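PDB 4YE5: peptidoglycan synthetase penicillin-binding protein 3, which probably binds penicillin and, as a member of the transpeptidase family, probably cross-links peptide side chains of peptidoglycan during cell-wall synthesis. Local coordinates for residues A245-V250 with I255-D260; Q224-K229 with G543-Q548; Y506-P511 with P537-I542. All coordinates share one frame; numbering follows the deposited sequence.

Contact 1: A245-V250 with I255-D260; sequences AMVQDV and ILALAD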
# COMPACT_ATOMS: atom_id res chain seq x y z
N ALA A 245 -6.20 4.99 9.34
CA ALA A 245 -6.69 6.20 8.67
C ALA A 245 -6.26 6.15 7.23
O ALA A 245 -5.20 5.59 6.90
CB ALA A 245 -6.09 7.45 9.32
N MSE A 246 -7.06 6.77 6.38
CA MSE A 246 -6.77 6.80 4.95
C MSE A 246 -7.14 8.15 4.38
O MSE A 246 -8.16 8.72 4.79
CB MSE A 246 -7.59 5.71 4.24
CG MSE A 246 -7.39 5.69 2.76
SE MSE A 246 -8.39 4.17 2.09
CE MSE A 246 -7.77 4.21 0.30
N VAL A 247 -6.34 8.65 3.46
CA VAL A 247 -6.67 9.89 2.75
C VAL A 247 -6.69 9.60 1.25
O VAL A 247 -5.70 9.10 0.70
CB VAL A 247 -5.64 11.02 3.03
CG1 VAL A 247 -5.99 12.26 2.18
CG2 VAL A 247 -5.59 11.38 4.51
N GLN A 248 -7.80 9.90 0.59
CA GLN A 248 -7.93 9.66 -0.84
C GLN A 248 -8.25 10.94 -1.62
O GLN A 248 -9.07 11.75 -1.17
CB GLN A 248 -9.04 8.61 -1.09
CG GLN A 248 -9.33 8.31 -2.57
CD GLN A 248 -10.18 7.08 -2.75
OE1 GLN A 248 -10.01 6.09 -2.03
NE2 GLN A 248 -11.11 7.13 -3.69
N ASP A 249 -7.59 11.14 -2.75
CA ASP A 249 -7.90 12.26 -3.65
C ASP A 249 -9.20 11.99 -4.41
O ASP A 249 -9.29 11.01 -5.16
CB ASP A 249 -6.80 12.46 -4.69
CG ASP A 249 -7.12 13.60 -5.66
OD1 ASP A 249 -7.03 14.77 -5.24
OD2 ASP A 249 -7.49 13.32 -6.81
N VAL A 250 -10.19 12.86 -4.24
CA VAL A 250 -11.53 12.64 -4.78
C VAL A 250 -11.55 12.42 -6.28
O VAL A 250 -12.14 11.46 -6.77
CB VAL A 250 -12.48 13.79 -4.42
CG1 VAL A 250 -13.78 13.72 -5.24
CG2 VAL A 250 -12.81 13.74 -2.93
N ILE A 255 -4.31 7.35 -3.67
CA ILE A 255 -4.20 7.20 -2.22
C ILE A 255 -3.01 8.01 -1.69
O ILE A 255 -1.87 7.70 -1.99
CB ILE A 255 -4.04 5.72 -1.83
CG1 ILE A 255 -5.27 4.94 -2.36
CG2 ILE A 255 -3.86 5.58 -0.31
CD1 ILE A 255 -5.23 3.45 -2.07
N LEU A 256 -3.29 9.05 -0.92
CA LEU A 256 -2.22 9.94 -0.46
C LEU A 256 -1.63 9.50 0.86
O LEU A 256 -0.50 9.89 1.18
CB LEU A 256 -2.77 11.36 -0.29
CG LEU A 256 -2.66 12.33 -1.47
CD1 LEU A 256 -2.60 11.65 -2.84
CD2 LEU A 256 -3.85 13.23 -1.42
N ALA A 257 -2.41 8.75 1.64
CA ALA A 257 -1.94 8.16 2.89
C ALA A 257 -2.79 6.95 3.24
O ALA A 257 -4.00 6.95 3.01
CB ALA A 257 -1.96 9.18 4.06
N LEU A 258 -2.14 5.94 3.83
CA LEU A 258 -2.83 4.75 4.30
C LEU A 258 -2.06 4.28 5.51
O LEU A 258 -0.96 3.73 5.38
CB LEU A 258 -2.84 3.66 3.22
CG LEU A 258 -3.57 2.34 3.52
CD1 LEU A 258 -5.04 2.62 3.90
CD2 LEU A 258 -3.51 1.40 2.30
N ALA A 259 -2.63 4.52 6.69
CA ALA A 259 -1.82 4.52 7.91
C ALA A 259 -2.46 3.72 9.03
O ALA A 259 -3.69 3.58 9.08
CB ALA A 259 -1.61 5.97 8.37
N ASP A 260 -1.62 3.19 9.92
CA ASP A 260 -2.13 2.54 11.12
C ASP A 260 -1.32 3.01 12.33
O ASP A 260 -0.29 3.67 12.17
CB ASP A 260 -2.12 1.01 10.99
CG ASP A 260 -0.72 0.44 10.76
OD1 ASP A 260 0.21 0.74 11.55
OD2 ASP A 260 -0.54 -0.30 9.77
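The peptide groups of A245, V247, A257 and A259 meet edge to edge, with M246, Q248, I255 and L258 on one face of the ribbon they form and A245, V247, A257 and A259 themselves on the other. A245 and A259 form a hydrogen-bonded antiparallel pair: A259 N lies 2.8 Å from A245 O, and A245 N lies 2.9 Å from A259 O, approaching that carbonyl 31° out of its plane. At the next hydrogen-bonded pair, two residues along, V247 N donates to A257 O, which also receives a CA-H contact from M246. V247 O faces two amides: L256 N at 2.9 Å, and A257 N at 3.4 Å in a weak bond. L256 and A257 thus both stand opposite V247, a classic beta bulge, and the chain turns a corner at L256. The two strands make a beta hairpin of the transpeptidase fold, in which strand 255-260 is one of the two edge strands of a five-stranded antiparallel sheet and strand 242-249 continues the sheet to strand 517-524. On the first face the selenomethionine side chain of M246 is extended, with CG anti to the backbone N (chi1 178°). It passes L258, whose CD1 is 4.0 Å from M246 CB, and brings M246 CE to 3.6 Å from I255 CD1. M409 and T412 of helix 408-419 also touch M246. The opposite face carries smaller groups. V247 CB is 4.2 Å from A257 CB, while V247 CG1 meets L256 CB at 4.2 Å, and Q224 and T227 of helix 221-238 pack over the three alanines.

Contact 2: Q224-K229 with G543-Q548; sequences QWYTEK and GEFLMQ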
# COMPACT_ATOMS: atom_id res chain seq x y z
N GLN A 224 1.51 11.18 4.82
CA GLN A 224 1.61 9.90 5.52
C GLN A 224 2.19 10.10 6.91
O GLN A 224 1.70 9.56 7.90
CB GLN A 224 2.51 8.92 4.72
CG GLN A 224 2.62 7.53 5.38
CD GLN A 224 1.38 6.65 5.17
OE1 GLN A 224 0.63 6.83 4.22
NE2 GLN A 224 1.20 5.66 6.03
N TRP A 225 3.25 10.89 7.00
CA TRP A 225 3.89 11.14 8.29
C TRP A 225 2.93 11.83 9.24
O TRP A 225 2.83 11.43 10.40
CB TRP A 225 5.16 11.99 8.15
CG TRP A 225 5.88 12.16 9.47
CD1 TRP A 225 6.88 11.36 9.97
CD2 TRP A 225 5.65 13.17 10.47
NE1 TRP A 225 7.28 11.82 11.21
CE2 TRP A 225 6.54 12.92 11.54
CE3 TRP A 225 4.77 14.26 10.56
CZ2 TRP A 225 6.57 13.72 12.69
CZ3 TRP A 225 4.81 15.05 11.71
CH2 TRP A 225 5.70 14.77 12.75
N TYR A 226 2.22 12.85 8.77
CA TYR A 226 1.30 13.56 9.68
C TYR A 226 0.14 12.67 10.12
O TYR A 226 -0.33 12.73 11.26
CB TYR A 226 0.79 14.87 9.06
CG TYR A 226 0.15 15.78 10.09
CD1 TYR A 226 0.92 16.60 10.92
CD2 TYR A 226 -1.22 15.82 10.23
CE1 TYR A 226 0.32 17.42 11.87
CE2 TYR A 226 -1.83 16.62 11.20
CZ TYR A 226 -1.06 17.43 12.00
OH TYR A 226 -1.68 18.24 12.94
N THR A 227 -0.34 11.83 9.20
CA THR A 227 -1.45 10.96 9.53
C THR A 227 -1.02 9.94 10.60
O THR A 227 -1.77 9.68 11.55
CB THR A 227 -1.98 10.25 8.28
OG1 THR A 227 -2.42 11.24 7.33
CG2 THR A 227 -3.15 9.35 8.64
N GLU A 228 0.18 9.39 10.45
CA GLU A 228 0.71 8.47 11.46
C GLU A 228 0.91 9.18 12.80
O GLU A 228 0.64 8.61 13.86
CB GLU A 228 2.01 7.80 10.98
CG GLU A 228 1.75 6.78 9.87
CD GLU A 228 3.01 6.11 9.33
OE1 GLU A 228 4.10 6.36 9.88
OE2 GLU A 228 2.89 5.30 8.39
N LYS A 229 1.36 10.42 12.74
CA LYS A 229 1.52 11.25 13.93
C LYS A 229 0.16 11.51 14.63
O LYS A 229 0.04 11.43 15.86
CB LYS A 229 2.19 12.58 13.56
CG LYS A 229 2.51 13.49 14.76
CD LYS A 229 3.59 12.86 15.64
CE LYS A 229 3.87 13.72 16.88
NZ LYS A 229 4.89 13.05 17.74
N GLY A 543 -7.92 16.57 8.39
CA GLY A 543 -8.53 17.57 7.52
C GLY A 543 -7.89 18.95 7.64
O GLY A 543 -7.54 19.58 6.63
N GLU A 544 -7.73 19.43 8.87
CA GLU A 544 -7.06 20.71 9.10
C GLU A 544 -5.67 20.77 8.46
O GLU A 544 -5.32 21.75 7.81
CB GLU A 544 -6.92 20.99 10.60
CG GLU A 544 -6.15 22.28 10.88
CD GLU A 544 -5.77 22.47 12.34
OE1 GLU A 544 -5.36 21.50 13.02
OE2 GLU A 544 -5.88 23.62 12.81
N PHE A 545 -4.87 19.73 8.65
CA PHE A 545 -3.53 19.70 8.06
C PHE A 545 -3.59 19.78 6.53
O PHE A 545 -2.80 20.48 5.92
CB PHE A 545 -2.79 18.43 8.50
CG PHE A 545 -1.48 18.20 7.79
CD1 PHE A 545 -0.33 18.90 8.18
CD2 PHE A 545 -1.37 17.28 6.77
CE1 PHE A 545 0.88 18.70 7.53
CE2 PHE A 545 -0.16 17.06 6.12
CZ PHE A 545 0.96 17.77 6.50
N LEU A 546 -4.51 19.03 5.92
CA LEU A 546 -4.62 18.98 4.45
C LEU A 546 -5.04 20.29 3.81
O LEU A 546 -4.53 20.65 2.74
CB LEU A 546 -5.59 17.89 4.01
CG LEU A 546 -5.18 16.44 4.24
CD1 LEU A 546 -6.39 15.52 4.02
CD2 LEU A 546 -4.01 16.04 3.31
N MSE A 547 -5.97 21.00 4.43
CA MSE A 547 -6.39 22.30 3.90
C MSE A 547 -5.23 23.29 3.96
O MSE A 547 -5.08 24.11 3.07
CB MSE A 547 -7.60 22.88 4.66
CG MSE A 547 -8.82 21.98 4.73
SE MSE A 547 -9.65 21.67 3.00
CE MSE A 547 -8.91 19.94 2.60
N GLN A 548 -4.43 23.23 5.02
CA GLN A 548 -3.27 24.13 5.16
C GLN A 548 -2.16 23.74 4.20
O GLN A 548 -1.59 24.59 3.52
CB GLN A 548 -2.74 24.12 6.61
CG GLN A 548 -1.30 24.69 6.80
CD GLN A 548 -1.27 26.19 7.08
OE1 GLN A 548 -2.29 26.79 7.41
NE2 GLN A 548 -0.08 26.79 6.95
O HOH W 1 -4.11 19.01 12.51
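Y226 and F545 join two helices that lie side by side on one face of the central sheet, helix 221-238 leading into the sheet's first strand and helix 535-549 following its last. This pairing of an early and a late helix fits the helix-on-sheet layout of penicillin-recognising transpeptidase domains. The two aromatic side chains, one from each helix, overlap head to tail in an offset stack, centroids 4.1 Å apart and planes 10° from parallel. Each has CG anti to its own backbone N (chi1 -165° for Y226, 172° for F545), which extends it away from its helix toward the other. The overlap therefore runs beyond the rings themselves: Y226 CB lies over the face of the F545 ring, 3.8 Å from its centroid, in a CH-pi contact, while F545 CB sits 3.4 Å from Y226 CE2. The neighbours T227 and L546 turn instead to the sheet, touching A245 and V247 respectively. No direct hydrogen bond crosses between the two segments, but at the polar end of the tyrosine a water lies between them, 2.6 Å from Y226 OH and 2.8 Å from E544 OE1.

Contact 3: Y506-P511 with P537-I542; sequences YSTIIP and PVTAEI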
# COMPACT_ATOMS: atom_id res chain seq x y z
N TYR A 506 -15.57 6.93 10.91
CA TYR A 506 -15.97 8.27 10.53
C TYR A 506 -15.33 8.54 9.20
O TYR A 506 -14.14 8.29 9.03
CB TYR A 506 -15.48 9.29 11.58
CG TYR A 506 -16.27 10.61 11.62
CD1 TYR A 506 -15.99 11.65 10.72
CD2 TYR A 506 -17.27 10.81 12.57
CE1 TYR A 506 -16.72 12.88 10.78
CE2 TYR A 506 -18.00 12.03 12.62
CZ TYR A 506 -17.71 13.05 11.73
OH TYR A 506 -18.44 14.26 11.79
N SER A 507 -16.10 9.03 8.24
CA SER A 507 -15.57 9.31 6.93
C SER A 507 -16.07 10.68 6.49
O SER A 507 -17.27 10.97 6.54
CB SER A 507 -15.98 8.21 5.95
OG SER A 507 -15.34 8.41 4.70
N THR A 508 -15.13 11.52 6.07
CA THR A 508 -15.39 12.91 5.78
C THR A 508 -14.98 13.28 4.35
O THR A 508 -13.90 12.89 3.89
CB THR A 508 -14.57 13.81 6.72
OG1 THR A 508 -14.90 13.50 8.08
CG2 THR A 508 -14.91 15.28 6.44
N ILE A 509 -15.84 14.03 3.68
CA ILE A 509 -15.53 14.61 2.38
C ILE A 509 -15.26 16.08 2.63
O ILE A 509 -16.06 16.75 3.27
CB ILE A 509 -16.75 14.52 1.43
CG1 ILE A 509 -17.08 13.04 1.15
CG2 ILE A 509 -16.47 15.29 0.15
CD1 ILE A 509 -18.52 12.81 0.60
N ILE A 510 -14.13 16.59 2.15
CA ILE A 510 -13.76 17.96 2.47
C ILE A 510 -13.01 18.64 1.30
O ILE A 510 -12.23 17.99 0.61
CB ILE A 510 -12.93 17.98 3.79
CG1 ILE A 510 -12.74 19.41 4.30
CG2 ILE A 510 -11.56 17.29 3.59
CD1 ILE A 510 -11.94 19.49 5.59
N PRO A 511 -13.31 19.93 1.02
CA PRO A 511 -14.47 20.67 1.53
C PRO A 511 -15.74 20.24 0.82
O PRO A 511 -15.68 19.88 -0.36
CB PRO A 511 -14.15 22.13 1.21
CG PRO A 511 -13.07 22.10 0.11
CD PRO A 511 -12.40 20.75 0.18
N PRO A 537 -13.30 13.77 15.52
CA PRO A 537 -12.27 14.81 15.71
C PRO A 537 -10.94 14.38 15.09
O PRO A 537 -10.18 15.22 14.64
CB PRO A 537 -12.13 14.88 17.23
CG PRO A 537 -13.53 14.46 17.75
CD PRO A 537 -13.93 13.36 16.78
N VAL A 538 -10.66 13.09 15.07
CA VAL A 538 -9.43 12.59 14.45
C VAL A 538 -9.44 12.87 12.94
O VAL A 538 -8.44 13.32 12.41
CB VAL A 538 -9.17 11.09 14.78
CG1 VAL A 538 -7.80 10.60 14.19
CG2 VAL A 538 -9.19 10.90 16.31
N THR A 539 -10.57 12.68 12.25
CA THR A 539 -10.57 12.98 10.81
C THR A 539 -10.37 14.47 10.60
O THR A 539 -9.75 14.88 9.64
CB THR A 539 -11.87 12.55 10.08
OG1 THR A 539 -12.93 13.47 10.41
CG2 THR A 539 -12.26 11.13 10.46
N ALA A 540 -10.93 15.26 11.51
CA ALA A 540 -10.82 16.72 11.43
C ALA A 540 -9.40 17.26 11.66
O ALA A 540 -9.01 18.28 11.07
CB ALA A 540 -11.84 17.40 12.39
N GLU A 541 -8.63 16.60 12.51
CA GLU A 541 -7.21 16.95 12.69
C GLU A 541 -6.44 16.72 11.38
O GLU A 541 -5.62 17.53 10.97
CB GLU A 541 -6.58 16.09 13.79
CG GLU A 541 -7.04 16.40 15.21
CD GLU A 541 -6.54 17.75 15.69
OE1 GLU A 541 -5.31 17.97 15.63
OE2 GLU A 541 -7.39 18.60 16.10
N ILE A 542 -6.71 15.61 10.72
CA ILE A 542 -6.10 15.33 9.42
C ILE A 542 -6.60 16.35 8.41
O ILE A 542 -5.81 16.95 7.67
CB ILE A 542 -6.40 13.89 8.98
CG1 ILE A 542 -5.78 12.91 9.98
CG2 ILE A 542 -5.90 13.63 7.53
CD1 ILE A 542 -6.37 11.48 9.87
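T539 lies across Y506 at about a right angle, its methyl against CB and ring atom CD1 of the tyrosine, its hydroxyl against CD1 as well. T539 CG2 is 3.9 Å from Y506 CB and 3.8 Å from Y506 CD1, and it also comes within 3.7 Å of Y506 O. T539 OG1 approaches the ring obliquely, 3.6 Å from Y506 CD1. The same oxygen accepts a hydrogen bond from T508 OG1 at 3.1 Å, and it is bonded in addition to the backbone oxygen of G536, one turn earlier in the helix. The chi1 of 75° sets T539 OG1 between the backbone N and the carbonyl carbon, where it can serve both partners, so this buried hydroxyl is gripped twice. In the fold, the contact lays the C-terminal helix 535-549 on strand 501-510 of the five-stranded antiparallel sheet of the transpeptidase domain. Y506 and T508 point to the helix, whereas S507 between them turns to the other face and bonds T520. The strand is flanked by 517-524 and by the edge strand 484-492, where K486 and S487 probably begin the K(T/S)G-type motif expected of this family; Y506 packs on S487, and the backbone of S507 pairs with K486. Within the strand, T508 OG1 lies at the edge of the Y506 ring, in its plane, so the tyrosine ring flanks the hydroxyl that reaches T539.

Overall arrangement
The three contacts form a compact cluster, with centres about 10 Å apart between contacts 1 and 2, about 11 Å between 1 and 3, and about 10 Å between 2 and 3. Contacts 1 and 3 both reach the same five-stranded sheet, the latter through strand 501-510; contacts 2 and 3 share helix 535-549. Along the chain, helix 221-238 comes first, the hairpin of contact 1 next, and the strand and helix of contact 3 last, so contact 2 ties the two ends of this region together. Q224 probably bonds L258 N, T227 packs on A245, and I542 touches both V247 and T227. Distant sequence segments thereby build one layered helix-on-sheet body of the transpeptidase domain.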